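Local coordinates for DUF3209 family protein (Thermus thermophilus, PDB 2EHW) that is of unknown function but folds as an all-helical single chain whose last helix is very long and partly predicted to form a coiled coil, at residues A[8-13]-A[25-30]; A[36-41]-A[61-66]; A[48-53]-A[93-98]; A[65-70]-A[75-80]. One frame throughout, in Å; residues are numbered along the deposited sequence.

All four contacts belong to one small helical fold, and no active site or ligand is known for it. Interaction 1 joins helix 4-16 to helix 25-31. Interaction 2 joins the residues leading into helix 39-46 to helix 50-70. The two meet where Ala8 CB lies 3.8 Å from Leu41 O. Interaction 1 also touches interaction 3, through Ala12 CB and Leu53 CD1 at 3.4 Å. Interactions 3 and 4 both pair helix 50-70 with the long helix 75-115, at points whose centres are 26 Å apart. Interactions 2 and 4 share Glu65 and Glu66, and Leu64 CD1 packs 3.6 Å from Leu80 CD2 between them.

Interaction 1 of 4, residues A[8-13]-A[25-30]; sequences ALRIAI and LHEREE
Ile11 of helix 4-16 packs against Glu27 and Arg28 of helix 25-31 and is the centre of the contact. The two helices run roughly antiparallel, with 135° between their directions and 9.4 Å between the axes of the segments. Ile11 CD1 reaches the other helix, 3.6 Å from Arg28 CG, and also meets the backbone around Glu27. Its CG1 lies 4.1 Å from Glu27 CB, the two side chains lying alongside and pointing opposite ways. The CG2 branch, anti to the backbone N of Ile11, lies over one face of the Arg28 guanidinium, off toward its rim, 3.8 Å from Arg28 NH2.

The charged contact is looser. Arg10 NH2 and Glu27 OE2 form a salt bridge at 3.3 Å. The oxygen sits clear of the guanidinium plane, and that plane stands 77° from the carboxylate. No N-H points at the oxygen. Arg10 reaches it with a chain extended from CG to NE, while the Glu27 chain bends at chi2 (90°). Arg28 NH1 reaches back across to Glu15, further along helix 4-16, in a salt bridge.

Leu31 covers Ala8 and Ile11 from the end of helix 25-31, and Ala45 of helix 39-46 also touches Ile11. The contact thus joins a buried isoleucine to the aliphatic parts of charged residues. Attraction between Arg10 and Glu27 is probably modest, because no hydrogen bond fixes that pair. The bridge to Glu15 is a second charged link between the helices, and it holds the guanidinium on which Ile11 CG2 lies.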
loop_
_atom_site.group_PDB
_atom_site.type_symbol
_atom_site.label_atom_id
_atom_site.label_comp_id
_atom_site.label_asym_id
_atom_site.label_seq_id
_atom_site.Cartn_x
_atom_site.Cartn_y
_atom_site.Cartn_z
ATOM N N ALA A 8 6.115 0.590 -6.062
ATOM C CA ALA A 8 6.034 1.532 -4.952
ATOM C C ALA A 8 5.400 0.863 -3.748
ATOM O O ALA A 8 5.871 1.002 -2.624
ATOM C CB ALA A 8 5.216 2.764 -5.363
ATOM N N LEU A 9 4.329 0.127 -3.997
ATOM C CA LEU A 9 3.623 -0.567 -2.935
ATOM C C LEU A 9 4.496 -1.662 -2.341
ATOM O O LEU A 9 4.499 -1.868 -1.129
ATOM C CB LEU A 9 2.325 -1.168 -3.478
ATOM C CG LEU A 9 1.464 -1.994 -2.529
ATOM C CD1 LEU A 9 1.264 -1.255 -1.216
ATOM C CD2 LEU A 9 0.118 -2.265 -3.204
ATOM N N ARG A 10 5.247 -2.361 -3.186
ATOM C CA ARG A 10 6.098 -3.413 -2.662
ATOM C C ARG A 10 7.187 -2.800 -1.781
ATOM O O ARG A 10 7.599 -3.378 -0.773
ATOM C CB ARG A 10 6.739 -4.230 -3.787
ATOM C CG ARG A 10 7.291 -5.538 -3.250
ATOM C CD ARG A 10 7.898 -6.456 -4.281
ATOM N NE ARG A 10 8.648 -7.512 -3.594
ATOM C CZ ARG A 10 9.304 -8.492 -4.200
ATOM N NH1 ARG A 10 9.955 -9.398 -3.487
ATOM N NH2 ARG A 10 9.309 -8.568 -5.521
ATOM N N ILE A 11 7.648 -1.615 -2.157
ATOM C CA ILE A 11 8.678 -0.942 -1.381
ATOM C C ILE A 11 8.188 -0.618 0.026
ATOM O O ILE A 11 8.855 -0.939 1.006
ATOM C CB ILE A 11 9.134 0.353 -2.088
ATOM C CG1 ILE A 11 9.922 -0.022 -3.343
ATOM C CG2 ILE A 11 9.987 1.198 -1.155
ATOM C CD1 ILE A 11 10.358 1.162 -4.181
ATOM N N ALA A 12 7.014 -0.007 0.130
ATOM C CA ALA A 12 6.478 0.364 1.439
ATOM C C ALA A 12 6.284 -0.864 2.329
ATOM O O ALA A 12 6.604 -0.843 3.516
ATOM C CB ALA A 12 5.153 1.114 1.276
ATOM N N ILE A 13 5.743 -1.931 1.760
ATOM C CA ILE A 13 5.534 -3.125 2.545
ATOM C C ILE A 13 6.881 -3.700 2.956
ATOM O O ILE A 13 7.014 -4.273 4.039
ATOM C CB ILE A 13 4.752 -4.172 1.755
ATOM C CG1 ILE A 13 3.387 -3.600 1.370
ATOM C CG2 ILE A 13 4.568 -5.430 2.607
ATOM C CD1 ILE A 13 2.545 -3.209 2.572
ATOM N N LEU A 25 16.002 -3.225 -4.782
ATOM C CA LEU A 25 16.800 -2.508 -5.770
ATOM C C LEU A 25 16.098 -2.166 -7.088
ATOM O O LEU A 25 15.926 -0.997 -7.419
ATOM C CB LEU A 25 18.072 -3.301 -6.085
ATOM C CG LEU A 25 19.051 -2.644 -7.060
ATOM C CD1 LEU A 25 19.702 -1.426 -6.397
ATOM C CD2 LEU A 25 20.103 -3.661 -7.477
ATOM N N HIS A 26 15.702 -3.179 -7.845
ATOM C CA HIS A 26 15.079 -2.922 -9.135
ATOM C C HIS A 26 13.746 -2.197 -9.072
ATOM O O HIS A 26 13.325 -1.578 -10.051
ATOM C CB HIS A 26 14.953 -4.226 -9.916
ATOM C CG HIS A 26 16.273 -4.872 -10.195
ATOM N ND1 HIS A 26 17.099 -5.331 -9.189
ATOM C CD2 HIS A 26 16.944 -5.075 -11.354
ATOM C CE1 HIS A 26 18.222 -5.786 -9.718
ATOM N NE2 HIS A 26 18.153 -5.642 -11.029
ATOM N N GLU A 27 13.081 -2.260 -7.925
ATOM C CA GLU A 27 11.813 -1.569 -7.810
ATOM C C GLU A 27 12.068 -0.084 -7.621
ATOM O O GLU A 27 11.293 0.743 -8.090
ATOM C CB GLU A 27 10.978 -2.122 -6.654
ATOM C CG GLU A 27 10.334 -3.464 -6.950
ATOM C CD GLU A 27 11.217 -4.630 -6.565
ATOM O OE1 GLU A 27 12.397 -4.392 -6.227
ATOM O OE2 GLU A 27 10.730 -5.780 -6.606
ATOM N N ARG A 28 13.159 0.258 -6.944
ATOM C CA ARG A 28 13.476 1.665 -6.736
ATOM C C ARG A 28 14.050 2.266 -8.016
ATOM O O ARG A 28 13.948 3.473 -8.241
ATOM C CB ARG A 28 14.476 1.850 -5.582
ATOM C CG ARG A 28 13.930 1.523 -4.189
ATOM C CD ARG A 28 14.922 1.944 -3.110
ATOM N NE ARG A 28 14.623 1.375 -1.794
ATOM C CZ ARG A 28 13.853 1.946 -0.873
ATOM N NH1 ARG A 28 13.653 1.340 0.292
ATOM N NH2 ARG A 28 13.282 3.121 -1.111
ATOM N N GLU A 29 14.642 1.425 -8.860
ATOM C CA GLU A 29 15.225 1.904 -10.108
ATOM C C GLU A 29 14.163 2.217 -11.151
ATOM O O GLU A 29 14.258 3.224 -11.852
ATOM C CB GLU A 29 16.219 0.883 -10.669
ATOM C CG GLU A 29 17.253 0.422 -9.665
ATOM C CD GLU A 29 18.553 -0.005 -10.314
ATOM O OE1 GLU A 29 18.496 -0.730 -11.331
ATOM O OE2 GLU A 29 19.628 0.383 -9.794
ATOM N N GLU A 30 13.154 1.355 -11.252
ATOM C CA GLU A 30 12.064 1.556 -12.206
ATOM C C GLU A 30 11.258 2.795 -11.849
ATOM O O GLU A 30 10.826 3.550 -12.717
ATOM C CB GLU A 30 11.108 0.362 -12.205
ATOM C CG GLU A 30 11.680 -0.921 -12.754
ATOM C CD GLU A 30 10.595 -1.931 -13.091
ATOM O OE1 GLU A 30 9.857 -2.363 -12.178
ATOM O OE2 GLU A 30 10.474 -2.288 -14.279
#

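Interaction 2 of 4, residues A[36-41]-A[61-66]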
loop_
_atom_site.group_PDB
_atom_site.type_symbol
_atom_site.label_atom_id
_atom_site.label_comp_id
_atom_site.label_asym_id
_atom_site.label_seq_id
_atom_site.Cartn_x
_atom_site.Cartn_y
_atom_site.Cartn_z
ATOM N N GLY A 36 9.154 12.135 -10.473
ATOM C CA GLY A 36 9.057 13.557 -10.724
ATOM C C GLY A 36 7.656 13.911 -11.189
ATOM O O GLY A 36 7.000 14.769 -10.603
ATOM N N GLN A 37 7.196 13.237 -12.240
ATOM C CA GLN A 37 5.869 13.476 -12.789
ATOM C C GLN A 37 4.770 12.900 -11.908
ATOM O O GLN A 37 3.598 13.268 -12.057
ATOM C CB GLN A 37 5.762 12.880 -14.197
ATOM C CG GLN A 37 6.549 13.620 -15.284
ATOM C CD GLN A 37 6.003 15.017 -15.559
ATOM O OE1 GLN A 37 4.790 15.212 -15.672
ATOM N NE2 GLN A 37 6.900 15.993 -15.684
ATOM N N ARG A 38 5.137 12.008 -10.984
ATOM C CA ARG A 38 4.149 11.396 -10.094
ATOM C C ARG A 38 4.524 11.381 -8.606
ATOM O O ARG A 38 5.115 10.419 -8.106
ATOM C CB ARG A 38 3.841 9.979 -10.579
ATOM C CG ARG A 38 3.334 9.952 -12.012
ATOM C CD ARG A 38 2.760 8.608 -12.352
ATOM N NE ARG A 38 1.681 8.253 -11.432
ATOM C CZ ARG A 38 1.118 7.051 -11.387
ATOM N NH1 ARG A 38 1.541 6.101 -12.217
ATOM N NH2 ARG A 38 0.146 6.795 -10.518
ATOM N N PRO A 39 4.141 12.440 -7.875
ATOM C CA PRO A 39 4.407 12.620 -6.445
ATOM C C PRO A 39 3.752 11.565 -5.557
ATOM O O PRO A 39 4.276 11.221 -4.502
ATOM C CB PRO A 39 3.841 14.012 -6.152
ATOM C CG PRO A 39 3.669 14.659 -7.512
ATOM C CD PRO A 39 3.267 13.515 -8.380
ATOM N N GLU A 40 2.598 11.067 -5.984
ATOM C CA GLU A 40 1.882 10.081 -5.192
ATOM C C GLU A 40 2.692 8.791 -5.075
ATOM O O GLU A 40 2.661 8.126 -4.041
ATOM C CB GLU A 40 0.499 9.790 -5.797
ATOM C CG GLU A 40 0.527 8.957 -7.055
ATOM C CD GLU A 40 0.740 9.773 -8.304
ATOM O OE1 GLU A 40 1.317 10.874 -8.214
ATOM O OE2 GLU A 40 0.330 9.302 -9.385
ATOM N N LEU A 41 3.426 8.447 -6.129
ATOM C CA LEU A 41 4.240 7.240 -6.109
ATOM C C LEU A 41 5.307 7.390 -5.038
ATOM O O LEU A 41 5.618 6.439 -4.318
ATOM C CB LEU A 41 4.874 7.000 -7.483
ATOM C CG LEU A 41 3.908 6.584 -8.600
ATOM C CD1 LEU A 41 4.622 6.576 -9.947
ATOM C CD2 LEU A 41 3.337 5.199 -8.288
ATOM N N LEU A 61 -4.414 5.140 -7.729
ATOM C CA LEU A 61 -5.496 4.519 -8.482
ATOM C C LEU A 61 -6.214 5.565 -9.336
ATOM O O LEU A 61 -6.706 5.258 -10.416
ATOM C CB LEU A 61 -6.481 3.803 -7.539
ATOM C CG LEU A 61 -6.035 2.409 -7.050
ATOM C CD1 LEU A 61 -6.965 1.887 -5.955
ATOM C CD2 LEU A 61 -6.007 1.441 -8.238
ATOM N N LEU A 62 -6.259 6.807 -8.867
ATOM C CA LEU A 62 -6.901 7.852 -9.645
ATOM C C LEU A 62 -6.113 8.029 -10.936
ATOM O O LEU A 62 -6.679 8.020 -12.028
ATOM C CB LEU A 62 -6.938 9.177 -8.874
ATOM C CG LEU A 62 -7.596 10.356 -9.611
ATOM C CD1 LEU A 62 -8.994 9.974 -10.067
ATOM C CD2 LEU A 62 -7.675 11.560 -8.699
ATOM N N HIS A 63 -4.798 8.170 -10.809
ATOM C CA HIS A 63 -3.947 8.355 -11.982
ATOM C C HIS A 63 -4.109 7.197 -12.959
ATOM O O HIS A 63 -4.293 7.394 -14.155
ATOM C CB HIS A 63 -2.481 8.479 -11.554
ATOM C CG HIS A 63 -1.546 8.775 -12.686
ATOM N ND1 HIS A 63 -1.136 7.815 -13.588
ATOM C CD2 HIS A 63 -0.959 9.933 -13.076
ATOM C CE1 HIS A 63 -0.335 8.367 -14.482
ATOM N NE2 HIS A 63 -0.212 9.652 -14.194
ATOM N N LEU A 64 -4.054 5.983 -12.432
ATOM C CA LEU A 64 -4.193 4.790 -13.245
ATOM C C LEU A 64 -5.569 4.765 -13.907
ATOM O O LEU A 64 -5.707 4.394 -15.073
ATOM C CB LEU A 64 -4.002 3.562 -12.369
ATOM C CG LEU A 64 -3.784 2.209 -13.029
ATOM C CD1 LEU A 64 -2.650 2.284 -14.041
ATOM C CD2 LEU A 64 -3.461 1.195 -11.929
ATOM N N GLU A 65 -6.589 5.167 -13.163
ATOM C CA GLU A 65 -7.936 5.180 -13.708
ATOM C C GLU A 65 -7.939 6.131 -14.912
ATOM O O GLU A 65 -8.458 5.790 -15.972
ATOM C CB GLU A 65 -8.919 5.649 -12.630
ATOM C CG GLU A 65 -10.396 5.579 -13.005
ATOM C CD GLU A 65 -10.968 4.173 -12.971
ATOM O OE1 GLU A 65 -10.810 3.473 -11.948
ATOM O OE2 GLU A 65 -11.593 3.769 -13.967
ATOM N N GLU A 66 -7.338 7.311 -14.743
ATOM C CA GLU A 66 -7.268 8.304 -15.813
ATOM C C GLU A 66 -6.533 7.731 -17.022
ATOM O O GLU A 66 -7.027 7.798 -18.147
ATOM C CB GLU A 66 -6.541 9.572 -15.339
ATOM C CG GLU A 66 -7.088 10.167 -14.054
ATOM C CD GLU A 66 -6.294 11.375 -13.558
ATOM O OE1 GLU A 66 -5.046 11.379 -13.701
ATOM O OE2 GLU A 66 -6.923 12.312 -13.009
#
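Glu40 OE2 is gripped by two nitrogens of Arg38, and the guanidinium so held lies flat on His63. Arg38 NE donates to Glu40 OE2 at 2.7 Å and Arg38 NH2 donates to Glu40 OE2 at 2.8 Å. This is a side-on salt bridge to a single oxygen. Both bonds are bent, with N-H...O angles of 146° and 138°, as expected when two N-H groups share one oxygen. The oxygen sits in the guanidinium plane, and both nitrogens come to it from the same face of the carboxylate. Bends at chi3 of Arg38 and chi2 of Glu40 bring the two groups together.

Across the contact, the guanidinium stacks on the His63 ring. Their planes are 10° apart and their centres 3.5 Å apart. Arg38 NE is over the middle of the ring, and His63 ND1 is over the middle of the guanidinium. Arg38 CD adds a CH-pi contact, 3.8 Å from the ring centroid. Glu40 OE2 also touches His63 CB at 3.6 Å.

Leu41 CD1 covers the opposite face of the guanidinium, and Glu5 of helix 4-16 makes a salt bridge with Arg38 NH1. The stack joins the residue leading into helix 39-46 to helix 50-70.

The buried arginine is thus held by a carboxylate at its edge and by packing on both faces. Two glutamates probably balance its charge. That charge, lying over the ring, would be expected to disfavour protonation of His63, while nearby Glu40 would act the other way.

Interaction 3 of 4, residues A[48-53]-A[93-98]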
loop_
_atom_site.group_PDB
_atom_site.type_symbol
_atom_site.label_atom_id
_atom_site.label_comp_id
_atom_site.label_asym_id
_atom_site.label_seq_id
_atom_site.Cartn_x
_atom_site.Cartn_y
_atom_site.Cartn_z
ATOM N N LYS A 48 4.769 5.387 6.031
ATOM C CA LYS A 48 5.229 4.666 7.214
ATOM C C LYS A 48 4.076 4.075 8.027
ATOM O O LYS A 48 4.295 3.218 8.881
ATOM C CB LYS A 48 6.042 5.601 8.121
ATOM C CG LYS A 48 7.178 6.354 7.441
ATOM C CD LYS A 48 8.375 5.469 7.101
ATOM C CE LYS A 48 8.074 4.463 5.997
ATOM N NZ LYS A 48 9.323 3.869 5.421
ATOM N N THR A 49 2.857 4.539 7.772
ATOM C CA THR A 49 1.688 4.043 8.498
ATOM C C THR A 49 0.703 3.459 7.496
ATOM O O THR A 49 0.696 3.854 6.337
ATOM C CB THR A 49 0.967 5.175 9.244
ATOM O OG1 THR A 49 0.314 6.026 8.289
ATOM C CG2 THR A 49 1.958 5.991 10.056
ATOM N N LEU A 50 -0.134 2.532 7.945
ATOM C CA LEU A 50 -1.102 1.910 7.057
ATOM C C LEU A 50 -2.042 2.951 6.447
ATOM O O LEU A 50 -2.233 2.990 5.227
ATOM C CB LEU A 50 -1.878 0.831 7.813
ATOM C CG LEU A 50 -0.968 -0.295 8.319
ATOM C CD1 LEU A 50 -1.779 -1.322 9.087
ATOM C CD2 LEU A 50 -0.253 -0.944 7.148
ATOM N N PRO A 51 -2.615 3.830 7.280
ATOM C CA PRO A 51 -3.518 4.842 6.717
ATOM C C PRO A 51 -2.860 5.627 5.586
ATOM O O PRO A 51 -3.439 5.788 4.505
ATOM C CB PRO A 51 -3.841 5.728 7.918
ATOM C CG PRO A 51 -3.781 4.759 9.072
ATOM C CD PRO A 51 -2.536 3.945 8.746
ATOM N N ALA A 52 -1.652 6.120 5.836
ATOM C CA ALA A 52 -0.928 6.884 4.824
ATOM C C ALA A 52 -0.664 6.008 3.612
ATOM O O ALA A 52 -0.606 6.486 2.480
ATOM C CB ALA A 52 0.398 7.405 5.389
ATOM N N LEU A 53 -0.490 4.714 3.847
ATOM C CA LEU A 53 -0.231 3.810 2.739
ATOM C C LEU A 53 -1.478 3.724 1.854
ATOM O O LEU A 53 -1.400 3.898 0.647
ATOM C CB LEU A 53 0.162 2.434 3.271
ATOM C CG LEU A 53 0.977 1.557 2.324
ATOM C CD1 LEU A 53 2.041 2.389 1.616
ATOM C CD2 LEU A 53 1.612 0.433 3.122
ATOM N N ALA A 93 -7.413 -5.313 4.314
ATOM C CA ALA A 93 -7.553 -6.497 5.149
ATOM C C ALA A 93 -6.444 -6.503 6.207
ATOM O O ALA A 93 -6.689 -6.805 7.376
ATOM C CB ALA A 93 -7.465 -7.757 4.294
ATOM N N LEU A 94 -5.228 -6.167 5.794
ATOM C CA LEU A 94 -4.112 -6.142 6.729
ATOM C C LEU A 94 -4.380 -5.093 7.818
ATOM O O LEU A 94 -4.131 -5.325 9.009
ATOM C CB LEU A 94 -2.812 -5.815 5.990
ATOM C CG LEU A 94 -1.495 -6.004 6.756
ATOM C CD1 LEU A 94 -1.230 -7.498 7.010
ATOM C CD2 LEU A 94 -0.345 -5.410 5.929
ATOM N N ARG A 95 -4.907 -3.946 7.410
ATOM C CA ARG A 95 -5.198 -2.880 8.359
ATOM C C ARG A 95 -6.291 -3.273 9.346
ATOM O O ARG A 95 -6.190 -2.976 10.537
ATOM C CB ARG A 95 -5.607 -1.599 7.633
ATOM C CG ARG A 95 -6.165 -0.546 8.577
ATOM C CD ARG A 95 -6.366 0.766 7.879
ATOM N NE ARG A 95 -6.969 1.771 8.749
ATOM C CZ ARG A 95 -7.142 3.045 8.402
ATOM N NH1 ARG A 95 -6.752 3.464 7.202
ATOM N NH2 ARG A 95 -7.701 3.900 9.251
ATOM N N ALA A 96 -7.333 -3.939 8.850
ATOM C CA ALA A 96 -8.438 -4.371 9.708
ATOM C C ALA A 96 -7.908 -5.324 10.775
ATOM O O ALA A 96 -8.387 -5.337 11.919
ATOM C CB ALA A 96 -9.514 -5.058 8.879
ATOM N N GLU A 97 -6.912 -6.115 10.387
ATOM C CA GLU A 97 -6.293 -7.076 11.293
ATOM C C GLU A 97 -5.511 -6.371 12.378
ATOM O O GLU A 97 -5.606 -6.744 13.549
ATOM C CB GLU A 97 -5.375 -8.015 10.522
ATOM C CG GLU A 97 -6.106 -9.183 9.912
ATOM C CD GLU A 97 -6.553 -10.172 10.964
ATOM O OE1 GLU A 97 -5.677 -10.789 11.610
ATOM O OE2 GLU A 97 -7.777 -10.332 11.152
ATOM N N ALA A 98 -4.737 -5.360 11.994
ATOM C CA ALA A 98 -3.961 -4.584 12.957
ATOM C C ALA A 98 -4.953 -3.917 13.901
ATOM O O ALA A 98 -4.784 -3.934 15.123
ATOM C CB ALA A 98 -3.134 -3.514 12.237
#
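Pro51 CG lies over one face of the Arg95 guanidinium, 3.7 Å above its plane and off toward the rim. The arginine side chain runs nearly perpendicular to that of the proline. Nitrogen NH1 of Arg95 comes 3.5 Å from Pro51 CA. The contact belongs to a helical hairpin: helix 50-70 and the long helix 75-115 are joined by a short loop, and this pair meets far from that loop. Segment 93-98 lies within a predicted coiled coil.

Arg95 reaches Pro51 with an extended chain that swings away from its backbone N (chi1 169°). The polar end has a stronger partner, because Arg95 NH1 forms a salt bridge with Glu54, one turn along helix 50-70. The guanidinium rests on the first turn of that helix, and its charge is paired by the second.

Leu50 supplies the apolar part. Its CD1 fits against the backbone of the long helix, 3.8 Å from Arg95 CA, and touches Arg95 CB as well. No hydrogen bond crosses the contact, which lies at the surface.

Thr49 is the N-cap of helix 50-70. Its OG1 accepts from Ala52 N at 3.1 Å, with an N-H...O angle of 158°, closing over the first turn, which carries Leu50 and Pro51. On the far helix, Ala98 CB meets Leu50 CD1 at 4.1 Å.

Interaction 4 of 4, residues A[65-70]-A[75-80]; sequences EERAAQ and PYWRGL
Arg67 and Trp77 make a CH-pi contact across a tight helical hairpin. Arg67 CG sits over the indole, 3.5 Å from the centroid of the five-membered ring and 12° off its normal. A bend at chi2 then turns the rest of the chain along the ring. The guanidinium carries on over the NE1 and CZ2 side of the indole, tilted 51° to it, so this is no flat stack; its very close approach there is doubtful. Tyr76 CD2 lies on the other face of the indole and Leu80 CD2 at the edge.

Apolar packing lies beside it. Ala68 CB meets Trp77 CB at 3.7 Å, where the backbones are close: the CA atoms of Ala68 and Trp77 are 5.1 Å apart.

The polar groups find their partner in the connecting loop. Arg67 NE and Trp77 NE1 are both donors and do not bond to each other. Glu71 makes a salt bridge with Arg67 NH2 and accepts a hydrogen bond from Trp77 NE1.

The segments run nearly antiparallel, at 155°, with axes 8.6 Å apart. They form the closed end of the hairpin of helices 50-70 and 75-115. Leu64 and Leu81 carry the packing on along it, and Tyr76 OH accepts a hydrogen bond from Cys3 N, just before helix 4-16.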
loop_
_atom_site.group_PDB
_atom_site.type_symbol
_atom_site.label_atom_id
_atom_site.label_comp_id
_atom_site.label_asym_id
_atom_site.label_seq_id
_atom_site.Cartn_x
_atom_site.Cartn_y
_atom_site.Cartn_z
ATOM N N GLU A 65 -6.589 5.167 -13.163
ATOM C CA GLU A 65 -7.936 5.180 -13.708
ATOM C C GLU A 65 -7.939 6.131 -14.912
ATOM O O GLU A 65 -8.458 5.790 -15.972
ATOM C CB GLU A 65 -8.919 5.649 -12.630
ATOM C CG GLU A 65 -10.396 5.579 -13.005
ATOM C CD GLU A 65 -10.968 4.173 -12.971
ATOM O OE1 GLU A 65 -10.810 3.473 -11.948
ATOM O OE2 GLU A 65 -11.593 3.769 -13.967
ATOM N N GLU A 66 -7.338 7.311 -14.743
ATOM C CA GLU A 66 -7.268 8.304 -15.813
ATOM C C GLU A 66 -6.533 7.731 -17.022
ATOM O O GLU A 66 -7.027 7.798 -18.147
ATOM C CB GLU A 66 -6.541 9.572 -15.339
ATOM C CG GLU A 66 -7.088 10.167 -14.054
ATOM C CD GLU A 66 -6.294 11.375 -13.558
ATOM O OE1 GLU A 66 -5.046 11.379 -13.701
ATOM O OE2 GLU A 66 -6.923 12.312 -13.009
ATOM N N ARG A 67 -5.352 7.166 -16.790
ATOM C CA ARG A 67 -4.580 6.593 -17.888
ATOM C C ARG A 67 -5.407 5.586 -18.672
ATOM O O ARG A 67 -5.420 5.616 -19.894
ATOM C CB ARG A 67 -3.300 5.914 -17.371
ATOM C CG ARG A 67 -2.433 5.318 -18.486
ATOM C CD ARG A 67 -2.152 6.362 -19.568
ATOM N NE ARG A 67 -1.510 5.809 -20.759
ATOM C CZ ARG A 67 -0.207 5.555 -20.863
ATOM N NH1 ARG A 67 0.608 5.809 -19.844
ATOM N NH2 ARG A 67 0.281 5.045 -21.989
ATOM N N ALA A 68 -6.098 4.700 -17.964
ATOM C CA ALA A 68 -6.929 3.676 -18.596
ATOM C C ALA A 68 -8.087 4.250 -19.408
ATOM O O ALA A 68 -8.529 3.639 -20.384
ATOM C CB ALA A 68 -7.467 2.723 -17.543
ATOM N N ALA A 69 -8.589 5.412 -19.009
ATOM C CA ALA A 69 -9.693 6.036 -19.734
ATOM C C ALA A 69 -9.163 6.748 -20.974
ATOM O O ALA A 69 -9.876 6.911 -21.959
ATOM C CB ALA A 69 -10.428 7.027 -18.834
ATOM N N GLN A 70 -7.902 7.162 -20.918
ATOM C CA GLN A 70 -7.269 7.868 -22.025
ATOM C C GLN A 70 -6.813 6.943 -23.151
ATOM O O GLN A 70 -6.733 7.373 -24.300
ATOM C CB GLN A 70 -6.063 8.656 -21.518
ATOM C CG GLN A 70 -6.402 9.824 -20.618
ATOM C CD GLN A 70 -5.187 10.340 -19.854
ATOM O OE1 GLN A 70 -5.233 11.409 -19.243
ATOM N NE2 GLN A 70 -4.098 9.572 -19.872
ATOM N N PRO A 75 -5.588 -2.859 -23.126
ATOM C CA PRO A 75 -6.184 -3.542 -21.976
ATOM C C PRO A 75 -5.232 -3.721 -20.798
ATOM O O PRO A 75 -5.653 -4.108 -19.705
ATOM C CB PRO A 75 -6.653 -4.869 -22.565
ATOM C CG PRO A 75 -5.693 -5.105 -23.698
ATOM C CD PRO A 75 -5.585 -3.731 -24.313
ATOM N N TYR A 76 -3.956 -3.427 -21.021
ATOM C CA TYR A 76 -2.952 -3.542 -19.971
ATOM C C TYR A 76 -3.300 -2.634 -18.796
ATOM O O TYR A 76 -3.215 -3.046 -17.647
ATOM C CB TYR A 76 -1.560 -3.167 -20.505
ATOM C CG TYR A 76 -0.521 -3.049 -19.417
ATOM C CD1 TYR A 76 0.008 -4.184 -18.803
ATOM C CD2 TYR A 76 -0.097 -1.797 -18.964
ATOM C CE1 TYR A 76 0.932 -4.080 -17.762
ATOM C CE2 TYR A 76 0.827 -1.681 -17.925
ATOM C CZ TYR A 76 1.336 -2.825 -17.327
ATOM O OH TYR A 76 2.243 -2.712 -16.289
ATOM N N TRP A 77 -3.685 -1.397 -19.086
ATOM C CA TRP A 77 -4.033 -0.450 -18.031
ATOM C C TRP A 77 -5.199 -0.959 -17.203
ATOM O O TRP A 77 -5.222 -0.797 -15.987
ATOM C CB TRP A 77 -4.402 0.911 -18.621
ATOM C CG TRP A 77 -3.267 1.589 -19.305
ATOM C CD1 TRP A 77 -3.286 2.168 -20.541
ATOM C CD2 TRP A 77 -1.926 1.725 -18.817
ATOM N NE1 TRP A 77 -2.039 2.653 -20.856
ATOM C CE2 TRP A 77 -1.186 2.396 -19.814
ATOM C CE3 TRP A 77 -1.281 1.352 -17.632
ATOM C CZ2 TRP A 77 0.175 2.690 -19.667
ATOM C CZ3 TRP A 77 0.073 1.646 -17.486
ATOM C CH2 TRP A 77 0.784 2.312 -18.497
ATOM N N ARG A 78 -6.172 -1.566 -17.876
ATOM C CA ARG A 78 -7.348 -2.085 -17.201
ATOM C C ARG A 78 -6.972 -3.333 -16.405
ATOM O O ARG A 78 -7.610 -3.668 -15.401
ATOM C CB ARG A 78 -8.443 -2.349 -18.233
ATOM C CG ARG A 78 -8.925 -1.042 -18.889
ATOM C CD ARG A 78 -9.714 -1.256 -20.183
ATOM N NE ARG A 78 -10.489 -0.063 -20.512
ATOM C CZ ARG A 78 -11.245 0.076 -21.600
ATOM N NH1 ARG A 78 -11.919 1.205 -21.803
ATOM N NH2 ARG A 78 -11.327 -0.907 -22.488
ATOM N N GLY A 79 -5.911 -3.997 -16.843
ATOM C CA GLY A 79 -5.431 -5.161 -16.132
ATOM C C GLY A 79 -4.653 -4.694 -14.912
ATOM O O GLY A 79 -4.677 -5.334 -13.861
ATOM N N LEU A 80 -3.960 -3.566 -15.044
ATOM C CA LEU A 80 -3.188 -3.033 -13.925
ATOM C C LEU A 80 -4.169 -2.527 -12.863
ATOM O O LEU A 80 -3.974 -2.744 -11.670
ATOM C CB LEU A 80 -2.250 -1.913 -14.412
ATOM C CG LEU A 80 -1.252 -1.253 -13.444
ATOM C CD1 LEU A 80 -0.527 -2.302 -12.613
ATOM C CD2 LEU A 80 -0.251 -0.427 -14.246
#